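Local coordinates for acyltransferase (Actinoplanes teichomyceticus, PDB 4Q38), which transfers long fatty acyl chains from acyl-coenzyme A to the amino sugar of the glycopeptide antibiotic teicoplanin, at residues 59-65 / 152-158; 100-106 / 184-188. All coordinates share one frame; numbering follows the deposited sequence.

Interaction 1. Residues 59-65 / 152-158; sequences LLRRLEV and WETLTQL
Arg-62 stacks on Trp-152 in a cation-pi contact where the end of helix 53-62 meets the junction of helices 148-155 and 157-169, inside the N-terminal domain. The guanidinium lies flat over the indole, with the planes 9° apart and Arg-62 CZ 3.3 Å from Trp-152 NE1. CG of Arg-62 stands anti to the backbone N (chi1 -164°), and the extended chain from there to NE runs across the same face. Arg-62 CD sits almost centrally above the six-membered ring, a CH-pi contact of 3.7 Å to its centroid. Arg-138 makes another cation-pi contact with this indole. Helix 53-62 ends in a Schellman motif: Glu-64 has positive phi, Glu-64 N donates to Arg-61 O, and Val-65 N to Leu-60 O. Leu-63, the first residue past the helix, reaches across with both methyls. Its CD2 meets the edge of the Trp-152 ring in plane and presses on Leu-155 CB at 3.4 Å, a tight pair. Leu-63 CD1 reaches Leu-158 CD2 at 3.8 Å. Phe-130 of helix 125-143 touches Leu-155 and Leu-158. On the more exposed side, the Glu-64 chain slants over Thr-156 CG2, while Thr-156 OG1 hydrogen-bonds Glu-153 O of its own segment at 2.7 Å.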
# COMPACT_ATOMS: atom_id res chain seq x y z
N LEU A 59 17.86 -7.65 5.14
CA LEU A 59 16.95 -6.57 4.75
C LEU A 59 15.50 -7.04 4.74
O LEU A 59 14.64 -6.40 5.35
CB LEU A 59 17.34 -5.97 3.40
CG LEU A 59 16.52 -4.75 2.95
CD1 LEU A 59 16.53 -3.63 3.99
CD2 LEU A 59 17.05 -4.24 1.61
N LEU A 60 15.23 -8.18 4.10
CA LEU A 60 13.87 -8.75 4.08
C LEU A 60 13.30 -8.97 5.49
O LEU A 60 12.10 -8.75 5.74
CB LEU A 60 13.83 -10.04 3.24
CG LEU A 60 13.95 -9.81 1.72
CD1 LEU A 60 14.44 -11.05 0.98
CD2 LEU A 60 12.64 -9.31 1.12
N ARG A 61 14.16 -9.40 6.42
CA ARG A 61 13.74 -9.64 7.79
C ARG A 61 13.44 -8.31 8.49
O ARG A 61 12.49 -8.21 9.25
CB ARG A 61 14.81 -10.45 8.54
CG ARG A 61 14.45 -10.87 9.96
CD ARG A 61 15.11 -12.19 10.36
NE ARG A 61 16.51 -12.31 9.94
CZ ARG A 61 16.97 -13.14 9.01
NH1 ARG A 61 16.15 -13.98 8.38
NH2 ARG A 61 18.26 -13.15 8.71
N ARG A 62 14.26 -7.30 8.23
CA ARG A 62 14.03 -5.95 8.75
C ARG A 62 12.69 -5.39 8.26
O ARG A 62 12.01 -4.66 8.98
CB ARG A 62 15.19 -5.03 8.37
CG ARG A 62 15.24 -3.75 9.18
CD ARG A 62 16.63 -3.16 9.25
NE ARG A 62 16.74 -2.28 10.40
CZ ARG A 62 17.83 -1.58 10.72
NH1 ARG A 62 18.92 -1.66 9.98
NH2 ARG A 62 17.81 -0.80 11.80
N LEU A 63 12.31 -5.77 7.04
CA LEU A 63 11.04 -5.36 6.44
C LEU A 63 9.89 -6.32 6.79
O LEU A 63 8.80 -6.23 6.22
CB LEU A 63 11.22 -5.21 4.93
CG LEU A 63 12.29 -4.20 4.49
CD1 LEU A 63 12.69 -4.43 3.03
CD2 LEU A 63 11.80 -2.77 4.68
N GLU A 64 10.14 -7.24 7.73
CA GLU A 64 9.12 -8.18 8.23
C GLU A 64 8.46 -9.06 7.16
O GLU A 64 7.31 -9.48 7.29
CB GLU A 64 8.06 -7.47 9.08
CG GLU A 64 8.64 -6.76 10.30
CD GLU A 64 7.60 -6.09 11.18
OE1 GLU A 64 6.39 -6.17 10.89
OE2 GLU A 64 8.02 -5.47 12.18
N VAL A 65 9.20 -9.34 6.09
CA VAL A 65 8.76 -10.32 5.10
C VAL A 65 8.85 -11.72 5.75
O VAL A 65 9.85 -12.04 6.36
CB VAL A 65 9.64 -10.22 3.84
CG1 VAL A 65 9.28 -11.31 2.83
CG2 VAL A 65 9.48 -8.83 3.21
N TRP A 152 12.07 2.66 9.33
CA TRP A 152 11.93 1.20 9.25
C TRP A 152 10.52 0.73 9.52
O TRP A 152 10.00 -0.07 8.76
CB TRP A 152 12.95 0.50 10.15
CG TRP A 152 14.35 0.59 9.58
CD1 TRP A 152 15.46 1.22 10.13
CD2 TRP A 152 14.82 0.05 8.29
NE1 TRP A 152 16.56 1.11 9.31
CE2 TRP A 152 16.24 0.43 8.18
CE3 TRP A 152 14.23 -0.68 7.25
CZ2 TRP A 152 17.02 0.07 7.08
CZ3 TRP A 152 15.03 -1.03 6.14
CH2 TRP A 152 16.39 -0.66 6.07
N GLU A 153 9.89 1.24 10.57
CA GLU A 153 8.50 0.87 10.88
C GLU A 153 7.59 1.09 9.67
O GLU A 153 6.73 0.26 9.36
CB GLU A 153 7.99 1.67 12.08
CG GLU A 153 6.66 1.22 12.66
CD GLU A 153 6.19 2.12 13.79
OE1 GLU A 153 7.06 2.61 14.55
OE2 GLU A 153 4.97 2.36 13.92
N THR A 154 7.79 2.21 8.98
CA THR A 154 7.04 2.52 7.76
C THR A 154 7.25 1.47 6.67
O THR A 154 6.29 0.97 6.07
CB THR A 154 7.41 3.92 7.27
OG1 THR A 154 7.10 4.88 8.29
CG2 THR A 154 6.67 4.27 5.97
N LEU A 155 8.51 1.12 6.41
CA LEU A 155 8.84 0.22 5.32
C LEU A 155 8.43 -1.24 5.55
O LEU A 155 8.35 -2.00 4.59
CB LEU A 155 10.35 0.32 4.97
CG LEU A 155 10.81 1.70 4.48
CD1 LEU A 155 12.32 1.73 4.25
CD2 LEU A 155 10.08 2.14 3.22
N THR A 156 8.17 -1.62 6.81
CA THR A 156 7.73 -2.98 7.15
C THR A 156 6.39 -3.38 6.56
O THR A 156 6.08 -4.58 6.55
CB THR A 156 7.61 -3.23 8.68
OG1 THR A 156 6.59 -2.39 9.23
CG2 THR A 156 8.94 -3.03 9.40
N GLN A 157 5.59 -2.43 6.06
CA GLN A 157 4.37 -2.86 5.39
C GLN A 157 4.66 -3.75 4.17
O GLN A 157 3.78 -4.47 3.72
CB GLN A 157 3.39 -1.73 5.01
CG GLN A 157 1.99 -2.31 4.76
CD GLN A 157 0.87 -1.29 4.58
OE1 GLN A 157 -0.30 -1.56 4.90
NE2 GLN A 157 1.21 -0.14 4.05
N LEU A 158 5.89 -3.72 3.66
CA LEU A 158 6.25 -4.65 2.58
C LEU A 158 5.94 -6.08 2.98
O LEU A 158 5.33 -6.83 2.24
CB LEU A 158 7.72 -4.51 2.16
CG LEU A 158 8.17 -5.53 1.10
CD1 LEU A 158 7.44 -5.32 -0.23
CD2 LEU A 158 9.68 -5.48 0.91

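Interaction 2. Residues 100-106 / 184-188; sequences HMGDHRA and LRGIL
Arg-185 fastens the end of helix 177-184 to the loop 100-106 through both its backbone and its side chain. The tight part is at Gly-102, whose N donates to Arg-185 O at 2.6 Å, in the carbonyl plane. Ile-187 CG2 rests on Gly-102 C. Next to it the aliphatic part of Arg-185 passes the carbonyl of His-100, with Arg-185 CD 3.4 Å from His-100 O. Met-101 bends at chi2 and chi3, which brings its CE to 3.3 Å from Leu-184 O. That carbonyl oxygen is buried with no polar partner in the model. Turns shape the surfaces that meet. Residues 100-103 form a type II beta turn with Gly-102 at positive phi, and Gly-186 closes helix 177-184 in a Schellman motif. Just past the beta turn, an Asx turn orders the loop, Asp-103 OD1 accepting from Arg-105 N. The other end of the contact is its water-bridged side. Arg-185 NH1 donates to Ala-106 O at 2.9 Å, from above the carbonyl plane, and only weakly to Asp-103 O, at an N-H...O angle of 121°. A water bridges Arg-185 NH2 and Ala-106 O, 2.7 Å from each. Ile-187 CD1 covers one face of the guanidinium, 3.6 Å above its centre. Arg-185 NE bonds back to Thr-181 O, helping to fix the group's rotation.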
# COMPACT_ATOMS: atom_id res chain seq x y z
N HIS A 100 10.12 10.89 -8.33
CA HIS A 100 9.08 11.57 -7.55
C HIS A 100 9.29 11.50 -6.06
O HIS A 100 8.33 11.66 -5.29
CB HIS A 100 7.71 11.00 -7.89
CG HIS A 100 7.29 11.25 -9.32
ND1 HIS A 100 7.35 12.47 -9.89
CD2 HIS A 100 6.77 10.40 -10.28
CE1 HIS A 100 6.89 12.40 -11.16
NE2 HIS A 100 6.53 11.13 -11.40
N MET A 101 10.52 11.23 -5.64
CA MET A 101 10.85 11.18 -4.21
C MET A 101 10.34 12.45 -3.51
O MET A 101 10.64 13.56 -3.95
CB MET A 101 12.35 11.04 -4.01
CG MET A 101 12.77 10.83 -2.56
SD MET A 101 12.20 9.27 -1.86
CE MET A 101 13.25 8.11 -2.73
N GLY A 102 9.55 12.27 -2.45
CA GLY A 102 9.00 13.39 -1.68
C GLY A 102 7.85 14.12 -2.36
O GLY A 102 7.34 15.10 -1.83
N ASP A 103 7.42 13.64 -3.53
CA ASP A 103 6.39 14.34 -4.29
C ASP A 103 5.03 13.63 -4.21
O ASP A 103 4.79 12.65 -4.91
CB ASP A 103 6.86 14.53 -5.74
CG ASP A 103 5.93 15.43 -6.57
OD1 ASP A 103 4.94 15.96 -6.05
OD2 ASP A 103 6.21 15.59 -7.76
N HIS A 104 4.13 14.16 -3.38
CA HIS A 104 2.80 13.56 -3.19
C HIS A 104 1.81 14.02 -4.22
O HIS A 104 0.69 13.52 -4.28
CB HIS A 104 2.27 13.87 -1.79
CG HIS A 104 2.16 15.35 -1.50
ND1 HIS A 104 3.15 16.06 -0.93
CD2 HIS A 104 1.13 16.25 -1.75
CE1 HIS A 104 2.79 17.34 -0.82
NE2 HIS A 104 1.55 17.46 -1.32
N ARG A 105 2.20 15.00 -5.03
CA ARG A 105 1.32 15.43 -6.12
C ARG A 105 1.39 14.51 -7.34
O ARG A 105 0.51 14.55 -8.20
CB ARG A 105 1.62 16.88 -6.49
CG ARG A 105 1.12 17.86 -5.43
CD ARG A 105 1.50 19.29 -5.78
NE ARG A 105 0.93 20.24 -4.82
CZ ARG A 105 1.56 20.70 -3.75
NH1 ARG A 105 2.79 20.28 -3.46
NH2 ARG A 105 0.96 21.57 -2.95
N ALA A 106 2.42 13.68 -7.41
CA ALA A 106 2.53 12.71 -8.49
C ALA A 106 1.62 11.51 -8.23
O ALA A 106 1.51 11.05 -7.09
CB ALA A 106 3.98 12.27 -8.64
N LEU A 184 7.83 4.29 -0.69
CA LEU A 184 9.10 4.47 -1.41
C LEU A 184 9.39 5.91 -1.85
O LEU A 184 10.55 6.26 -2.13
CB LEU A 184 9.17 3.53 -2.63
CG LEU A 184 9.25 2.02 -2.30
CD1 LEU A 184 9.17 1.17 -3.56
CD2 LEU A 184 10.50 1.69 -1.51
N ARG A 185 8.36 6.74 -1.91
CA ARG A 185 8.58 8.16 -2.17
C ARG A 185 8.74 8.97 -0.90
O ARG A 185 8.90 10.19 -0.95
CB ARG A 185 7.46 8.74 -3.02
CG ARG A 185 7.55 8.35 -4.49
CD ARG A 185 6.36 8.88 -5.24
NE ARG A 185 5.11 8.18 -4.91
CZ ARG A 185 3.89 8.69 -5.09
NH1 ARG A 185 3.76 9.95 -5.54
NH2 ARG A 185 2.81 7.98 -4.80
N GLY A 186 8.71 8.32 0.26
CA GLY A 186 8.84 9.05 1.51
C GLY A 186 7.71 10.04 1.78
O GLY A 186 7.91 11.06 2.44
N ILE A 187 6.52 9.73 1.27
CA ILE A 187 5.34 10.57 1.48
C ILE A 187 4.32 9.94 2.42
O ILE A 187 3.25 10.51 2.66
CB ILE A 187 4.67 10.96 0.13
CG1 ILE A 187 4.19 9.72 -0.64
CG2 ILE A 187 5.65 11.77 -0.70
CD1 ILE A 187 3.20 10.00 -1.75
N LEU A 188 4.67 8.76 2.96
CA LEU A 188 3.82 8.04 3.89
C LEU A 188 4.69 7.60 5.06
O LEU A 188 5.81 7.10 4.85
CB LEU A 188 3.22 6.79 3.22
CG LEU A 188 2.32 5.87 4.07
CD1 LEU A 188 0.89 6.38 4.10
CD2 LEU A 188 2.32 4.46 3.51
O HOH W 1 0.54 9.41 -5.11

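Overall arrangement
Both interactions lie in the mainly helical N-terminal domain, with centres 18 Å apart and each about 13 Å from the centre of the chain. Their segments alternate along the sequence: 59-65, 100-106, 152-158, then 184-188. The two contacts touch where Thr-154 packs on Leu-188, at the start of strand 188-191. Helix 125-143 is common ground, since it meets side chains of both. Interaction 1 joins helices within the domain. Interaction 2 lies where the chain passes into the mixed sheet of the GNAT-like domain, and residues of that domain line the coenzyme A pocket. Each contact brings together parts of the chain about 80 residues apart.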